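Local coordinates for putative glutathione S-transferase (Corynebacterium glutamicum, PDB 3M1G), which probably acts as a glutathione transferase of the ECM4-like, omega-related group, at the interface of chains A and B. Residues are numbered along the deposited sequence; one frame, centred on the assembly and turned at random. Chains: chain A/B, Putative glutathione S-transferase.

Contact 1: the interface of chains A and B. Residues chain A 303, 310, 312, 314-317; chain B 209, 212, 264.
B:Lys264 lies along the loop 310-317 of chain A and meets it at every step of its side chain, in one part of the two-fold interface between two copies of the protein. CB and CG rest against the pyrrolidine ring of A:Pro316, and CD packs on CG of that proline at 3.8 Å. CE passes the backbone carbonyl of A:Ile314, where the chain, extended until then, bends (chi4 69°) and turns NZ toward A:Asn310. There the two side chains meet tip to tip: the ammonium NZ gives a hydrogen bond to the amide oxygen OD1 at 2.8 Å, tilted 24° from the carbonyl plane. A water links NZ onward to the hydroxyl OG1 of A:Thr312. A:Asn310 is itself held by its ND2, which donates to the backbone O of A:Tyr303 at 2.7 Å and to O of A:Ile314, both close to the amide plane; this fixes which way OD1 faces. A:Pro316 is backed in turn by A:Tyr303, whose ring has the proline CD over its centre. Just before the proline, the amide of B:Gln209 pairs with the backbone of A:Val315 twice: OE1 accepts from N at 2.8 Å in a nearly straight bond, 174° at the hydrogen, and NE2 donates to O. Methyl CG2 of A:Ile314 sits 3.7 Å from CG of B:His212.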
# COMPACT_ATOMS: atom_id res chain seq x y z
N TYR A 303 -13.29 1.30 4.92
CA TYR A 303 -13.36 1.69 3.50
C TYR A 303 -14.77 2.10 3.09
O TYR A 303 -14.92 2.92 2.17
CB TYR A 303 -12.84 0.58 2.57
CG TYR A 303 -11.33 0.49 2.48
CD1 TYR A 303 -10.61 1.36 1.66
CD2 TYR A 303 -10.61 -0.46 3.21
CE1 TYR A 303 -9.20 1.28 1.55
CE2 TYR A 303 -9.20 -0.55 3.10
CZ TYR A 303 -8.52 0.34 2.27
OH TYR A 303 -7.16 0.28 2.16
N ASN A 310 -12.86 8.14 1.40
CA ASN A 310 -13.08 7.17 0.32
C ASN A 310 -14.51 7.23 -0.22
O ASN A 310 -15.30 6.32 0.02
CB ASN A 310 -12.78 5.75 0.85
CG ASN A 310 -12.78 4.67 -0.26
OD1 ASN A 310 -12.27 4.90 -1.37
ND2 ASN A 310 -13.33 3.49 0.06
N THR A 312 -15.97 6.60 -3.00
CA THR A 312 -16.51 5.52 -3.84
C THR A 312 -17.02 4.40 -2.95
O THR A 312 -17.81 3.59 -3.37
CB THR A 312 -15.45 4.93 -4.79
OG1 THR A 312 -14.39 4.37 -4.01
CG2 THR A 312 -14.94 6.01 -5.81
N ILE A 314 -15.50 1.75 -2.15
CA ILE A 314 -15.03 0.47 -2.63
C ILE A 314 -14.03 -0.08 -1.64
O ILE A 314 -13.24 0.68 -1.07
CB ILE A 314 -14.49 0.63 -4.04
CG1 ILE A 314 -15.68 0.87 -4.97
CG2 ILE A 314 -13.66 -0.59 -4.51
CD1 ILE A 314 -15.29 1.26 -6.30
N VAL A 315 -14.10 -1.38 -1.39
CA VAL A 315 -13.15 -2.07 -0.53
C VAL A 315 -12.14 -2.81 -1.41
O VAL A 315 -12.52 -3.65 -2.22
CB VAL A 315 -13.88 -3.10 0.38
CG1 VAL A 315 -12.90 -3.74 1.41
CG2 VAL A 315 -15.07 -2.45 1.13
N PRO A 316 -10.84 -2.49 -1.28
CA PRO A 316 -9.86 -3.21 -2.10
C PRO A 316 -9.90 -4.71 -1.84
O PRO A 316 -10.12 -5.14 -0.71
CB PRO A 316 -8.50 -2.64 -1.62
CG PRO A 316 -8.81 -1.39 -0.88
CD PRO A 316 -10.20 -1.57 -0.34
N VAL A 317 -9.65 -5.50 -2.87
CA VAL A 317 -9.56 -6.96 -2.71
C VAL A 317 -8.32 -7.30 -1.87
O VAL A 317 -8.38 -8.17 -1.02
CB VAL A 317 -9.52 -7.72 -4.05
CG1 VAL A 317 -9.46 -9.27 -3.81
CG2 VAL A 317 -10.78 -7.36 -4.85
N GLN B 209 -18.24 -2.26 -6.67
CA GLN B 209 -17.37 -3.22 -6.00
C GLN B 209 -17.07 -4.37 -6.94
O GLN B 209 -15.94 -4.88 -7.01
CB GLN B 209 -18.05 -3.80 -4.75
CG GLN B 209 -17.13 -4.74 -3.91
CD GLN B 209 -15.92 -4.00 -3.38
OE1 GLN B 209 -16.06 -2.96 -2.72
NE2 GLN B 209 -14.75 -4.47 -3.72
N HIS B 212 -14.57 -3.45 -9.50
CA HIS B 212 -13.23 -3.48 -8.87
C HIS B 212 -12.71 -4.91 -8.78
O HIS B 212 -11.58 -5.17 -9.19
CB HIS B 212 -13.21 -2.80 -7.49
CG HIS B 212 -11.96 -3.09 -6.70
ND1 HIS B 212 -10.80 -2.37 -6.87
CD2 HIS B 212 -11.68 -4.06 -5.80
CE1 HIS B 212 -9.87 -2.85 -6.06
NE2 HIS B 212 -10.39 -3.87 -5.38
N LYS B 264 -6.16 1.24 -5.55
CA LYS B 264 -6.53 0.03 -4.79
C LYS B 264 -6.05 -1.26 -5.46
O LYS B 264 -6.67 -2.30 -5.31
CB LYS B 264 -8.05 -0.01 -4.58
CG LYS B 264 -8.62 1.24 -3.86
CD LYS B 264 -10.09 1.06 -3.48
CE LYS B 264 -10.62 2.20 -2.59
NZ LYS B 264 -10.74 3.51 -3.29
O HOH W 1 -12.27 3.25 -5.77

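Contact 2: the interface of chains A and B. Residues chain A 212-213, 216, 266-267; chain B 316-318.
B:Val317 is pressed against helix 209-229 of chain A, where A:His212, A:Asn213 and A:Tyr216 receive it; the two chains are copies of one protein, and this is part of their two-fold interface. The polar component is a hydrogen bond from the backbone N of B:Val317 to the imidazole NE2 of A:His212, 3.1 Å long and bent to 146° at the hydrogen. The donor lies at the edge of the ring, close to its plane; with NE2 as acceptor, the proton of a neutral imidazole would be expected on ND1. Ring contact comes next. A:Tyr216 has CG anti to its backbone N (chi1 170°) and presents one face of the phenol to the valine. CB of B:Val317 stands over the centre of that face, 3.4 Å from the centroid, in a CH-pi contact. The remaining contacts are van der Waals and divide between the two valine methyls. CG1, anti to the valine's own N (chi1 -179°), leans over the CD1-CE1 side of the phenol. CG2 points the other way, to the helix: it packs 3.6 Å from CD2 of A:His212 and lies 3.4 Å from the amide oxygen OD1 of A:Asn213. The side chain thus touches imidazole, amide and phenol at once. B:Gly318, with no side chain, continues the strip past the phenol tip toward A:Gly266, its CA 3.5 Å from the hydroxyl OH of A:Tyr216.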
# COMPACT_ATOMS: atom_id res chain seq x y z
N HIS A 212 -0.62 16.02 7.59
CA HIS A 212 -0.26 14.65 7.16
C HIS A 212 1.23 14.41 7.33
O HIS A 212 1.63 13.40 7.93
CB HIS A 212 -0.71 14.32 5.73
CG HIS A 212 -0.10 13.07 5.18
ND1 HIS A 212 -0.62 11.82 5.42
CD2 HIS A 212 1.03 12.87 4.46
CE1 HIS A 212 0.14 10.91 4.83
NE2 HIS A 212 1.13 11.53 4.21
N ASN A 213 2.03 15.31 6.80
CA ASN A 213 3.49 15.18 6.82
C ASN A 213 4.05 14.96 8.24
O ASN A 213 4.92 14.12 8.47
CB ASN A 213 4.17 16.40 6.23
CG ASN A 213 3.92 16.58 4.73
OD1 ASN A 213 3.39 15.70 4.03
ND2 ASN A 213 4.31 17.75 4.23
N TYR A 216 2.80 11.58 9.83
CA TYR A 216 3.50 10.47 9.21
C TYR A 216 4.91 10.30 9.77
O TYR A 216 5.35 9.17 10.04
CB TYR A 216 3.52 10.68 7.68
CG TYR A 216 4.38 9.78 6.86
CD1 TYR A 216 5.73 10.02 6.76
CD2 TYR A 216 3.83 8.74 6.13
CE1 TYR A 216 6.54 9.24 5.95
CE2 TYR A 216 4.63 7.92 5.32
CZ TYR A 216 5.98 8.20 5.24
OH TYR A 216 6.79 7.46 4.45
N GLY A 266 1.50 4.32 4.55
CA GLY A 266 2.46 3.41 3.91
C GLY A 266 3.84 3.86 3.46
O GLY A 266 4.11 3.85 2.26
N ARG A 267 4.76 4.13 4.40
CA ARG A 267 6.18 4.21 4.04
C ARG A 267 6.63 2.85 3.53
O ARG A 267 7.40 2.76 2.58
CB ARG A 267 7.10 4.57 5.19
CG ARG A 267 8.54 4.83 4.72
CD ARG A 267 9.51 5.04 5.88
NE ARG A 267 9.77 3.76 6.55
CZ ARG A 267 10.46 3.63 7.68
NH1 ARG A 267 10.91 4.69 8.32
NH2 ARG A 267 10.66 2.42 8.20
N PRO B 316 0.33 11.19 -0.05
CA PRO B 316 1.07 10.48 0.99
C PRO B 316 2.57 10.78 0.92
O PRO B 316 3.12 10.93 -0.18
CB PRO B 316 0.83 8.99 0.66
CG PRO B 316 -0.33 8.95 -0.27
CD PRO B 316 -0.32 10.27 -0.99
N VAL B 317 3.23 10.81 2.06
CA VAL B 317 4.69 10.99 2.09
C VAL B 317 5.36 9.75 1.49
O VAL B 317 6.32 9.88 0.76
CB VAL B 317 5.23 11.27 3.51
CG1 VAL B 317 6.79 11.48 3.47
CG2 VAL B 317 4.54 12.52 4.06
N GLY B 318 4.80 8.57 1.75
CA GLY B 318 5.37 7.35 1.25
C GLY B 318 4.96 7.00 -0.16
O GLY B 318 4.19 7.72 -0.80

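The centres of contact 1 and contact 2 lie about 20 Å apart, and each has a twin with the chains exchanged. Both use helix 209-229 of one subunit and the loop through residues 316-317 of the other, but in opposite copies: the His212 to Val317 pair of contact 2 is the twin of that in contact 1. Contact 1 takes in the earlier, more polar part of the loop; contact 2 covers its end, where Val317 packs on the helix. Each loop lying on the partner's helix would clasp the subunits reciprocally, consistent with a dimer. The predicted catalytic A:Tyr201 is about 12 Å from the centre of contact 2.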